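PDB 6VYE: 6-phosphogluconolactonase from Trypanosoma cruzi, which probably hydrolyses 6-phosphogluconolactone to 6-phosphogluconate, the second step of the oxidative pentose phosphate pathway. Local coordinates for residues A[125-128]-A[129-132]; A[200-203]-A[204-208]; A[210-213]-A[214-218]; A[228-231]-A[232-236]; A[260-263]-A[264-267]. All coordinates share one frame; numbering follows the deposited sequence.

Overall arrangement
All five contacts are local, each within one continuous run. Interaction 3, on the helix 211-215, is buried, whereas interactions 1 and 2 lie at the surface and interactions 4 and 5 are partly buried. Interactions 1 and 2 touch mainly through W205, which packs against the start of helix 128-146. Interactions 4 and 5 also touch, mainly through I265, where helix 230-237 meets the chain leaving strand 256-262. Centres of interactions 1 and 5 are about 37 Å apart. Backbone bonds at helix starts or ends dominate in 1, 3 and 4, joined by a carboxylate in 1 and an imidazole in 3; interaction 2 orients an arginine toward phosphate, and interaction 5 fixes a turn with an aspartate.

Interaction 1 of 5, residues A[125-128]-A[129-132]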
loop_
_atom_site.group_PDB
_atom_site.type_symbol
_atom_site.label_atom_id
_atom_site.label_comp_id
_atom_site.label_asym_id
_atom_site.label_seq_id
_atom_site.Cartn_x
_atom_site.Cartn_y
_atom_site.Cartn_z
ATOM N N LYS A 125 6.376 -8.675 -24.955
ATOM C CA LYS A 125 6.136 -9.347 -23.646
ATOM C C LYS A 125 7.012 -8.675 -22.579
ATOM O O LYS A 125 8.260 -8.715 -22.724
ATOM C CB LYS A 125 6.433 -10.848 -23.765
ATOM C CG LYS A 125 5.237 -11.772 -23.984
ATOM C CD LYS A 125 5.381 -12.722 -25.180
ATOM C CE LYS A 125 6.554 -13.680 -25.086
ATOM N NZ LYS A 125 6.329 -14.744 -24.079
ATOM N N VAL A 126 6.380 -8.073 -21.559
ATOM C CA VAL A 126 7.077 -7.430 -20.406
ATOM C C VAL A 126 7.894 -8.509 -19.699
ATOM O O VAL A 126 7.335 -9.572 -19.420
ATOM C CB VAL A 126 6.096 -6.750 -19.436
ATOM C CG1 VAL A 126 6.804 -6.229 -18.188
ATOM C CG2 VAL A 126 5.342 -5.621 -20.117
ATOM N N ALA A 127 9.176 -8.244 -19.464
ATOM C CA ALA A 127 10.104 -9.141 -18.745
ATOM C C ALA A 127 10.648 -8.401 -17.518
ATOM O O ALA A 127 10.375 -7.167 -17.372
ATOM C CB ALA A 127 11.222 -9.593 -19.664
ATOM N N CYS A 128 11.401 -9.130 -16.688
ATOM C CA CYS A 128 11.994 -8.647 -15.415
ATOM C C CYS A 128 12.730 -7.315 -15.627
ATOM O O CYS A 128 12.539 -6.410 -14.789
ATOM C CB CYS A 128 12.950 -9.669 -14.818
ATOM S SG CYS A 128 13.477 -9.223 -13.145
ATOM N N ASN A 129 13.514 -7.189 -16.700
ATOM C CA ASN A 129 14.398 -6.014 -16.934
ATOM C C ASN A 129 13.552 -4.771 -17.222
ATOM O O ASN A 129 14.006 -3.682 -16.847
ATOM C CB ASN A 129 15.412 -6.225 -18.061
ATOM C CG ASN A 129 16.502 -5.174 -18.029
ATOM O OD1 ASN A 129 17.290 -5.126 -17.086
ATOM N ND2 ASN A 129 16.532 -4.299 -19.026
ATOM N N ASP A 130 12.393 -4.942 -17.865
ATOM C CA ASP A 130 11.387 -3.877 -18.111
ATOM C C ASP A 130 10.813 -3.390 -16.773
ATOM O O ASP A 130 10.737 -2.170 -16.566
ATOM C CB ASP A 130 10.213 -4.377 -18.954
ATOM C CG ASP A 130 10.607 -4.795 -20.362
ATOM O OD1 ASP A 130 11.171 -3.964 -21.084
ATOM O OD2 ASP A 130 10.355 -5.957 -20.714
ATOM N N ALA A 131 10.385 -4.323 -15.921
ATOM C CA ALA A 131 9.855 -4.044 -14.572
ATOM C C ALA A 131 10.921 -3.289 -13.769
ATOM O O ALA A 131 10.576 -2.286 -13.118
ATOM C CB ALA A 131 9.448 -5.335 -13.904
ATOM N N VAL A 132 12.166 -3.764 -13.794
ATOM C CA VAL A 132 13.254 -3.151 -12.991
ATOM C C VAL A 132 13.500 -1.703 -13.465
ATOM O O VAL A 132 13.714 -0.841 -12.599
ATOM C CB VAL A 132 14.524 -4.022 -13.008
ATOM C CG1 VAL A 132 15.730 -3.279 -12.464
ATOM C CG2 VAL A 132 14.328 -5.311 -12.234
#
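The carboxylate of D130 is the flat group that reaches across the contact: its OD2 offers the anti lone pair, the one pointing away from OD1, to the backbone N of A127. The bond is short and straight, 2.9 Å from A127 N to D130 OD2 with an N-H...O angle of 168°. This is the reciprocal half of a capping box at the start of helix 128-146, in which A127 holds the N-cap position and D130 stands three residues further on. The other half of a full box would need a side-chain acceptor on the N-cap residue, and A127 brings a methyl group instead.

D130 places CG beside its own backbone N (chi1 -64°), which folds the carboxylate back toward the incoming chain. The course of the backbone itself sets D130 CB 4.0 Å from V126 CG1, an oblique approach of the two side chains. The first helical turn is then closed through the backbone. A127 O accepts A131 N at 3.2 Å, together with a weak bond from D130 N, while C128 O takes V132 N at 2.9 Å. Outside the two segments, W205 packs on V126 and C128, and V193 of strand 191-194 lies against A131 and V132. On the flank of the turn, the sulfur of C128 rests alongside a valine methyl, with SG 4.1 Å from V132 CG2.

Interaction 2 of 5, residues A[200-203]-A[204-208]. With PO4 (phosphate ion), chain D.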
loop_
_atom_site.group_PDB
_atom_site.type_symbol
_atom_site.label_atom_id
_atom_site.label_comp_id
_atom_site.label_asym_id
_atom_site.label_seq_id
_atom_site.Cartn_x
_atom_site.Cartn_y
_atom_site.Cartn_z
ATOM N N MET A 200 -1.901 -16.808 -7.541
ATOM C CA MET A 200 -2.252 -15.364 -7.571
ATOM C C MET A 200 -2.271 -14.850 -9.017
ATOM O O MET A 200 -1.362 -15.185 -9.804
ATOM C CB MET A 200 -1.280 -14.540 -6.721
ATOM C CG MET A 200 -1.301 -14.898 -5.226
ATOM S SD MET A 200 -2.871 -14.509 -4.368
ATOM C CE MET A 200 -3.400 -16.152 -3.922
ATOM N N SER A 201 -3.301 -14.066 -9.345
ATOM C CA SER A 201 -3.558 -13.444 -10.670
ATOM C C SER A 201 -3.895 -11.985 -10.428
ATOM O O SER A 201 -4.382 -11.650 -9.358
ATOM C CB SER A 201 -4.680 -14.139 -11.379
ATOM O OG SER A 201 -4.416 -15.526 -11.472
ATOM N N PRO A 202 -3.710 -11.081 -11.404
ATOM C CA PRO A 202 -3.210 -11.437 -12.739
ATOM C C PRO A 202 -1.700 -11.685 -12.861
ATOM O O PRO A 202 -0.905 -11.042 -12.188
ATOM C CB PRO A 202 -3.573 -10.196 -13.570
ATOM C CG PRO A 202 -3.496 -9.060 -12.548
ATOM C CD PRO A 202 -4.085 -9.660 -11.287
ATOM N N LYS A 203 -1.346 -12.543 -13.814
ATOM C CA LYS A 203 0.027 -13.012 -14.098
ATOM C C LYS A 203 0.764 -11.961 -14.914
ATOM O O LYS A 203 1.073 -12.216 -16.094
ATOM C CB LYS A 203 -0.027 -14.339 -14.859
ATOM C CG LYS A 203 -0.761 -15.433 -14.113
ATOM C CD LYS A 203 -0.182 -15.716 -12.764
ATOM C CE LYS A 203 -0.727 -16.999 -12.169
ATOM N NZ LYS A 203 -0.114 -17.282 -10.849
ATOM N N VAL A 204 1.031 -10.822 -14.284
ATOM C CA VAL A 204 1.793 -9.692 -14.871
ATOM C C VAL A 204 2.848 -9.255 -13.854
ATOM O O VAL A 204 2.631 -9.417 -12.621
ATOM C CB VAL A 204 0.859 -8.535 -15.274
ATOM C CG1 VAL A 204 -0.073 -8.940 -16.413
ATOM C CG2 VAL A 204 0.052 -8.013 -14.089
ATOM N N TRP A 205 3.959 -8.746 -14.367
ATOM C CA TRP A 205 5.020 -8.111 -13.573
ATOM C C TRP A 205 4.421 -6.913 -12.826
ATOM O O TRP A 205 3.468 -6.266 -13.372
ATOM C CB TRP A 205 6.169 -7.721 -14.496
ATOM C CG TRP A 205 7.122 -8.856 -14.719
ATOM C CD1 TRP A 205 7.240 -9.645 -15.827
ATOM C CD2 TRP A 205 8.092 -9.332 -13.776
ATOM N NE1 TRP A 205 8.216 -10.584 -15.629
ATOM C CE2 TRP A 205 8.762 -10.416 -14.388
ATOM C CE3 TRP A 205 8.453 -8.959 -12.481
ATOM C CZ2 TRP A 205 9.768 -11.132 -13.740
ATOM C CZ3 TRP A 205 9.448 -9.666 -11.840
ATOM C CH2 TRP A 205 10.094 -10.737 -12.460
ATOM N N ARG A 206 4.920 -6.629 -11.627
ATOM C CA ARG A 206 4.465 -5.449 -10.861
ATOM C C ARG A 206 5.680 -4.681 -10.380
ATOM O O ARG A 206 6.769 -5.300 -10.202
ATOM C CB ARG A 206 3.601 -5.844 -9.674
ATOM C CG ARG A 206 2.291 -6.502 -10.086
ATOM C CD ARG A 206 2.365 -7.966 -9.838
ATOM N NE ARG A 206 1.099 -8.619 -10.066
ATOM C CZ ARG A 206 0.162 -8.816 -9.163
ATOM N NH1 ARG A 206 0.283 -8.313 -7.949
ATOM N NH2 ARG A 206 -0.945 -9.466 -9.499
ATOM N N VAL A 207 5.505 -3.366 -10.303
ATOM C CA VAL A 207 6.438 -2.464 -9.588
ATOM C C VAL A 207 5.811 -2.320 -8.206
ATOM O O VAL A 207 4.585 -2.275 -8.160
ATOM C CB VAL A 207 6.577 -1.123 -10.334
ATOM C CG1 VAL A 207 7.426 -0.136 -9.559
ATOM C CG2 VAL A 207 7.141 -1.350 -11.730
ATOM N N THR A 208 6.610 -2.324 -7.147
ATOM C CA THR A 208 6.115 -2.345 -5.760
ATOM C C THR A 208 7.085 -1.559 -4.891
ATOM O O THR A 208 8.311 -1.599 -5.147
ATOM C CB THR A 208 5.889 -3.784 -5.239
ATOM O OG1 THR A 208 5.322 -3.727 -3.932
ATOM C CG2 THR A 208 7.142 -4.631 -5.175
HETATM P P PO4 D . -2.729 -8.895 -6.161
HETATM O O1 PO4 D . -1.445 -8.196 -5.627
HETATM O O2 PO4 D . -3.937 -8.182 -5.644
HETATM O O3 PO4 D . -2.822 -10.321 -5.672
HETATM O O4 PO4 D . -2.673 -8.899 -7.684
#
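Hydrogen bonds from the R206 guanidinium carry the contact. NH2 donates to the carbonyl O of P202 at 3.1 Å, with an N-H...O angle of 161° and the oxygen only 11° out of the guanidinium plane. That carbonyl also accepts a weak bond from V204 N, closing an inverse gamma turn centred on K203. A bend at chi2 (105°) turns the arginine chain back toward the loop, and its NE makes a weak bond to V204 O.

The bound phosphate supplies the charged interactions. R206 NH2 approaches its O4 to 2.6 Å, and NH1 gives O1 a bond of 2.9 Å plus a weaker one to O4. H173 and R85 also bond the ion, while S176 OG holds NH1.

Apolar contact is slight: P202 CG lies 4.0 Å from V204 CG2. Separately, the proline, which follows a cis peptide bond, packs its CD methylene against the guanidinium, 3.6 Å from R206 NH2, crossing the arginine at about a right angle.

Shared between P202 O and phosphate O4, NH2 is held from two directions, which fixes the rotation of the guanidinium. The ion probably came from the crystallisation liquor, but a site so rich in donors is consistent with binding the phosphate of the substrate.

Interaction 3 of 5, residues A[210-213]-A[214-218]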
loop_
_atom_site.group_PDB
_atom_site.type_symbol
_atom_site.label_atom_id
_atom_site.label_comp_id
_atom_site.label_asym_id
_atom_site.label_seq_id
_atom_site.Cartn_x
_atom_site.Cartn_y
_atom_site.Cartn_z
ATOM N N THR A 210 8.945 -1.398 -1.293
ATOM C CA THR A 210 9.706 -2.461 -0.624
ATOM C C THR A 210 9.323 -2.463 0.849
ATOM O O THR A 210 8.746 -1.502 1.368
ATOM C CB THR A 210 11.197 -2.231 -0.874
ATOM O OG1 THR A 210 11.540 -0.945 -0.341
ATOM C CG2 THR A 210 11.522 -2.335 -2.345
ATOM N N PRO A 211 9.666 -3.534 1.579
ATOM C CA PRO A 211 9.500 -3.520 3.034
ATOM C C PRO A 211 10.174 -2.297 3.688
ATOM O O PRO A 211 9.559 -1.663 4.520
ATOM C CB PRO A 211 10.068 -4.891 3.451
ATOM C CG PRO A 211 9.863 -5.754 2.233
ATOM C CD PRO A 211 10.151 -4.823 1.061
ATOM N N ILE A 212 11.411 -1.955 3.334
ATOM C CA ILE A 212 12.141 -0.852 4.037
ATOM C C ILE A 212 11.331 0.456 3.891
ATOM O O ILE A 212 11.281 1.217 4.838
ATOM C CB ILE A 212 13.607 -0.713 3.588
ATOM C CG1 ILE A 212 14.396 0.244 4.483
ATOM C CG2 ILE A 212 13.728 -0.305 2.135
ATOM C CD1 ILE A 212 14.365 -0.122 5.984
ATOM N N THR A 213 10.668 0.672 2.770
ATOM C CA THR A 213 9.844 1.877 2.536
ATOM C C THR A 213 8.627 1.880 3.451
ATOM O O THR A 213 8.368 2.921 3.989
ATOM C CB THR A 213 9.374 2.025 1.088
ATOM O OG1 THR A 213 10.528 2.050 0.257
ATOM C CG2 THR A 213 8.597 3.310 0.900
ATOM N N ILE A 214 7.906 0.756 3.555
ATOM C CA ILE A 214 6.696 0.624 4.400
ATOM C C ILE A 214 7.113 0.748 5.873
ATOM O O ILE A 214 6.416 1.441 6.684
ATOM C CB ILE A 214 5.954 -0.697 4.088
ATOM C CG1 ILE A 214 5.427 -0.677 2.657
ATOM C CG2 ILE A 214 4.844 -0.960 5.101
ATOM C CD1 ILE A 214 4.986 -2.016 2.139
ATOM N N ILE A 215 8.212 0.106 6.226
ATOM C CA ILE A 215 8.741 0.082 7.619
ATOM C C ILE A 215 9.020 1.513 8.114
ATOM O O ILE A 215 8.839 1.754 9.307
ATOM C CB ILE A 215 9.965 -0.848 7.697
ATOM C CG1 ILE A 215 9.497 -2.311 7.739
ATOM C CG2 ILE A 215 10.842 -0.508 8.893
ATOM C CD1 ILE A 215 10.583 -3.328 7.430
ATOM N N HIS A 216 9.387 2.435 7.226
ATOM C CA HIS A 216 9.709 3.841 7.586
ATOM C C HIS A 216 8.576 4.842 7.310
ATOM O O HIS A 216 8.843 6.049 7.494
ATOM C CB HIS A 216 11.019 4.224 6.909
ATOM C CG HIS A 216 12.151 3.658 7.680
ATOM N ND1 HIS A 216 12.704 2.411 7.385
ATOM C CD2 HIS A 216 12.774 4.112 8.783
ATOM C CE1 HIS A 216 13.648 2.164 8.259
ATOM N NE2 HIS A 216 13.713 3.186 9.116
ATOM N N ALA A 217 7.388 4.403 6.862
ATOM C CA ALA A 217 6.235 5.306 6.611
ATOM C C ALA A 217 5.802 5.810 7.980
ATOM O O ALA A 217 5.885 5.029 8.914
ATOM C CB ALA A 217 5.082 4.590 5.936
ATOM N N ARG A 218 5.338 7.052 8.081
ATOM C CA ARG A 218 4.810 7.645 9.347
ATOM C C ARG A 218 3.503 6.951 9.757
ATOM O O ARG A 218 3.269 6.814 10.967
ATOM C CB ARG A 218 4.593 9.144 9.150
ATOM C CG ARG A 218 5.883 9.887 8.838
ATOM C CD ARG A 218 5.806 11.403 8.930
ATOM N NE ARG A 218 7.116 11.993 8.685
ATOM C CZ ARG A 218 7.561 12.452 7.503
ATOM N NH1 ARG A 218 6.795 12.473 6.417
ATOM N NH2 ARG A 218 8.796 12.918 7.418
#
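The carbonyl O of I212 is gripped by two N-H groups of one residue: H216 donates from its ring ND1 at 3.2 Å and, weakly, from its backbone N at 3.3 Å. The ring bond has an N-H...O angle of 156°, and the oxygen lies exactly in the imidazole plane, at the edge of the ring. The arrangement ends the short helix 211-215, whose last turn is finished by a side chain as well as by the main chain. With CG beside its own backbone N (chi1 -79°), H216 swings ND1 back over the turn.

I212 sends its CD1 to the same ring, 3.3 Å from CE1, so a methyl group and a polar edge meet closely.

At the other end T210 is the N-cap. T210 O accepts I214 N at 3.3 Å, and P211 O takes I215 N at 2.8 Å. I215 CD1 folds against P211, 4.3 Å from its CB. The hydroxyls of T210 and T213 find partners in backbone carbonyls of R189 and A190, while I214 packs on V164 and L166 of strand 163-167.

Donation by ND1 implies that this nitrogen carries a proton, and its bond to I212 O helps orient the ring, together with I212 CD1 and the neighbours E152 and K254.

Interaction 4 of 5, residues A[228-231]-A[232-236]; sequences EKKC and VLNGI
E228 is joined to V232 through a water: the backbone O of E228 accepts a hydrogen bond from water 1 at 2.8 Å, and that water accepts V232 N at 3.0 Å. A water thus stands between a carbonyl and an amide four residues apart, where a regular helix would join them directly. The E228 side chain turns to its neighbour, OE1 forming a salt bridge to K229 NZ at 3.2 Å with the ammonium approaching from above the carboxylate plane; the same NZ is also bonded to the backbone O of T225.

K229, at the N-cap position of helix 230-237, begins the direct bonding: its O accepts L233 N at 2.9 Å with an N-H...O angle of 158°. V232 drapes a methyl over the same carbonyl, its CG2 3.2 Å from K229 O. That methyl stands between the backbone N and the carbonyl carbon of V232 (CG1 chi1 -69°), turned toward the preceding turn, and it also lies 4.0 Å from K229 CB.

K230 comes next, but the position of its O is doubtful. C231 follows with its O accepting G235 N at 3.2 Å, a more bent bond of 137°.

The helix is the middle of a beta-alpha-beta unit between strands 219-224 and 256-262, and L233 packs inward on F259 and L261. The chemistry implies a helix start wetted at its first turn: one backbone pair is satisfied by water, while the next closes directly beneath a valine methyl.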
loop_
_atom_site.group_PDB
_atom_site.type_symbol
_atom_site.label_atom_id
_atom_site.label_comp_id
_atom_site.label_asym_id
_atom_site.label_seq_id
_atom_site.Cartn_x
_atom_site.Cartn_y
_atom_site.Cartn_z
ATOM N N GLU A 228 -11.079 -16.678 5.414
ATOM C CA GLU A 228 -10.030 -17.380 4.628
ATOM C C GLU A 228 -8.634 -16.752 4.831
ATOM O O GLU A 228 -7.643 -17.428 4.469
ATOM C CB GLU A 228 -10.424 -17.403 3.146
ATOM C CG GLU A 228 -10.262 -16.074 2.392
ATOM C CD GLU A 228 -11.427 -15.083 2.420
ATOM O OE1 GLU A 228 -11.332 -13.998 1.750
ATOM O OE2 GLU A 228 -12.397 -15.360 3.135
ATOM N N LYS A 229 -8.532 -15.535 5.388
ATOM C CA LYS A 229 -7.231 -14.851 5.625
ATOM C C LYS A 229 -6.861 -14.867 7.111
ATOM O O LYS A 229 -5.891 -14.212 7.498
ATOM C CB LYS A 229 -7.332 -13.421 5.122
ATOM C CG LYS A 229 -7.572 -13.343 3.641
ATOM C CD LYS A 229 -7.304 -11.985 3.108
ATOM C CE LYS A 229 -7.716 -11.861 1.667
ATOM N NZ LYS A 229 -9.152 -11.594 1.622
ATOM N N LYS A 230 -7.605 -15.596 7.917
ATOM C CA LYS A 230 -7.416 -15.614 9.389
ATOM C C LYS A 230 -6.063 -16.240 9.717
ATOM O O LYS A 230 -5.372 -15.763 10.651
ATOM C CB LYS A 230 -8.555 -16.376 10.054
ATOM C CG LYS A 230 -8.602 -16.252 11.559
ATOM C CD LYS A 230 -10.030 -16.356 12.108
ATOM C CE LYS A 230 -10.465 -17.724 12.598
ATOM N NZ LYS A 230 -9.606 -18.840 12.128
ATOM N N CYS A 231 -5.667 -17.261 8.978
ATOM C CA CYS A 231 -4.367 -17.947 9.180
ATOM C C CYS A 231 -3.205 -16.988 8.844
ATOM O O CYS A 231 -2.318 -16.807 9.696
ATOM C CB CYS A 231 -4.327 -19.225 8.362
ATOM S SG CYS A 231 -2.795 -20.145 8.625
ATOM N N VAL A 232 -3.200 -16.356 7.667
ATOM C CA VAL A 232 -2.109 -15.387 7.313
ATOM C C VAL A 232 -2.133 -14.194 8.275
ATOM O O VAL A 232 -1.051 -13.728 8.681
ATOM C CB VAL A 232 -2.124 -14.952 5.841
ATOM C CG1 VAL A 232 -1.731 -16.107 4.949
ATOM C CG2 VAL A 232 -3.449 -14.355 5.409
ATOM N N LEU A 233 -3.293 -13.710 8.697
ATOM C CA LEU A 233 -3.305 -12.560 9.651
ATOM C C LEU A 233 -2.645 -12.977 10.967
ATOM O O LEU A 233 -1.801 -12.234 11.482
ATOM C CB LEU A 233 -4.726 -12.073 9.882
ATOM C CG LEU A 233 -4.835 -10.890 10.844
ATOM C CD1 LEU A 233 -4.096 -9.657 10.305
ATOM C CD2 LEU A 233 -6.304 -10.597 11.134
ATOM N N ASN A 234 -3.011 -14.144 11.484
ATOM C CA ASN A 234 -2.473 -14.699 12.751
ATOM C C ASN A 234 -0.934 -14.812 12.648
ATOM O O ASN A 234 -0.253 -14.645 13.656
ATOM C CB ASN A 234 -3.210 -16.002 13.094
ATOM C CG ASN A 234 -4.699 -15.826 13.412
ATOM O OD1 ASN A 234 -5.172 -14.742 13.783
ATOM N ND2 ASN A 234 -5.475 -16.891 13.255
ATOM N N GLY A 235 -0.373 -15.070 11.469
ATOM C CA GLY A 235 1.078 -15.233 11.299
ATOM C C GLY A 235 1.807 -13.903 11.346
ATOM O O GLY A 235 3.012 -13.956 11.542
ATOM N N ILE A 236 1.104 -12.761 11.194
ATOM C CA ILE A 236 1.688 -11.406 11.441
ATOM C C ILE A 236 1.606 -11.101 12.944
ATOM O O ILE A 236 2.613 -10.611 13.530
ATOM C CB ILE A 236 1.011 -10.288 10.620
ATOM C CG1 ILE A 236 0.924 -10.606 9.132
ATOM C CG2 ILE A 236 1.730 -8.965 10.835
ATOM C CD1 ILE A 236 -0.002 -9.698 8.388
HETATM O O HOH W 1 -5.162 -17.664 5.786
#

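Interaction 5 of 5, residues A[260-263]-A[264-267]. Unlike the reference sequence in segment 264-267: E267 (reference Gly).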
loop_
_atom_site.group_PDB
_atom_site.type_symbol
_atom_site.label_atom_id
_atom_site.label_comp_id
_atom_site.label_asym_id
_atom_site.label_seq_id
_atom_site.Cartn_x
_atom_site.Cartn_y
_atom_site.Cartn_z
ATOM N N ILE A 260 -7.353 -2.639 10.130
ATOM C CA ILE A 260 -8.826 -2.478 10.047
ATOM C C ILE A 260 -9.357 -3.807 9.515
ATOM O O ILE A 260 -9.003 -4.205 8.390
ATOM C CB ILE A 260 -9.190 -1.229 9.203
ATOM C CG1 ILE A 260 -8.427 0.010 9.684
ATOM C CG2 ILE A 260 -10.696 -0.993 9.153
ATOM C CD1 ILE A 260 -8.788 1.288 8.917
ATOM N N LEU A 261 -10.118 -4.510 10.346
ATOM C CA LEU A 261 -10.538 -5.916 10.129
ATOM C C LEU A 261 -12.068 -6.042 10.145
ATOM O O LEU A 261 -12.749 -5.217 10.808
ATOM C CB LEU A 261 -9.932 -6.748 11.258
ATOM C CG LEU A 261 -8.439 -6.554 11.488
ATOM C CD1 LEU A 261 -7.972 -7.430 12.637
ATOM C CD2 LEU A 261 -7.658 -6.891 10.224
ATOM N N ASP A 262 -12.587 -7.088 9.504
ATOM C CA ASP A 262 -13.982 -7.557 9.695
ATOM C C ASP A 262 -13.977 -8.566 10.855
ATOM O O ASP A 262 -12.876 -8.949 11.311
ATOM C CB ASP A 262 -14.581 -8.081 8.381
ATOM C CG ASP A 262 -14.154 -9.482 7.967
ATOM O OD1 ASP A 262 -13.016 -9.900 8.312
ATOM O OD2 ASP A 262 -14.963 -10.153 7.298
ATOM N N LYS A 263 -15.165 -8.964 11.315
ATOM C CA LYS A 263 -15.383 -9.927 12.431
ATOM C C LYS A 263 -14.758 -11.271 12.056
ATOM O O LYS A 263 -14.045 -11.828 12.878
ATOM C CB LYS A 263 -16.876 -10.108 12.716
ATOM C CG LYS A 263 -17.586 -8.896 13.292
ATOM C CD LYS A 263 -17.253 -8.650 14.749
ATOM C CE LYS A 263 -18.166 -7.637 15.403
ATOM N NZ LYS A 263 -17.383 -6.524 15.995
ATOM N N GLU A 264 -15.009 -11.754 10.840
ATOM C CA GLU A 264 -14.647 -13.122 10.393
ATOM C C GLU A 264 -13.115 -13.291 10.429
ATOM O O GLU A 264 -12.660 -14.366 10.857
ATOM C CB GLU A 264 -15.259 -13.401 9.028
ATOM C CG GLU A 264 -16.756 -13.649 9.092
ATOM C CD GLU A 264 -17.193 -14.960 9.756
ATOM O OE1 GLU A 264 -16.540 -15.999 9.533
ATOM O OE2 GLU A 264 -18.180 -14.955 10.510
ATOM N N ILE A 265 -12.318 -12.303 9.997
ATOM C CA ILE A 265 -10.824 -12.454 9.998
ATOM C C ILE A 265 -10.286 -12.342 11.428
ATOM O O ILE A 265 -9.226 -12.941 11.686
ATOM C CB ILE A 265 -10.111 -11.481 9.036
ATOM C CG1 ILE A 265 -8.702 -11.995 8.682
ATOM C CG2 ILE A 265 -10.103 -10.054 9.587
ATOM C CD1 ILE A 265 -7.993 -11.192 7.627
ATOM N N ALA A 266 -11.010 -11.654 12.318
ATOM C CA ALA A 266 -10.582 -11.275 13.682
ATOM C C ALA A 266 -11.057 -12.276 14.755
ATOM O O ALA A 266 -10.869 -11.953 15.942
ATOM C CB ALA A 266 -11.098 -9.888 13.982
ATOM N N GLU A 267 -11.534 -13.476 14.399
ATOM C CA GLU A 267 -12.152 -14.442 15.365
ATOM C C GLU A 267 -11.137 -14.913 16.423
ATOM O O GLU A 267 -11.563 -15.124 17.551
ATOM C CB GLU A 267 -12.804 -15.639 14.658
ATOM C CG GLU A 267 -13.381 -15.284 13.292
ATOM C CD GLU A 267 -14.562 -16.072 12.738
ATOM O OE1 GLU A 267 -15.605 -16.133 13.431
ATOM O OE2 GLU A 267 -14.452 -16.575 11.574
#
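A chi1 of 79° places CG of D262 between its backbone N and carbonyl carbon, which turns the carboxylate forward over the chain that follows. OD1 thereby reaches the backbone N of I265 at 3.0 Å, with an N-H...O angle of 155°; the donor sits 42° out of the carboxylate plane. I265 likewise has its CG2 between backbone N and carbonyl carbon, and the methyl comes within 3.2 Å of the same OD1. One oxygen is therefore met by an amide and covered by a methyl of the same residue, and it also accepts the backbone N of G226.

The main chain adds weaker bonds. A266 N is shared by D262 O and K263 O, the latter at 3.1 Å, both with bent geometry, so the turn is held by several modest links about one sound one. Its apolar side is formed by L261, whose CB lies 3.7 Å from I265 CG2 and whose CD1 lies 4.2 Å from A266 CB.

The turn carries the chain off the end of strand 256-262, which runs parallel between strands 14-18 and 219-224. A266 touches V17 on one neighbour, I265 touches A224 on the other as well as K229 ahead of helix 230-237, and D262 packs on L24 of helix 24-38.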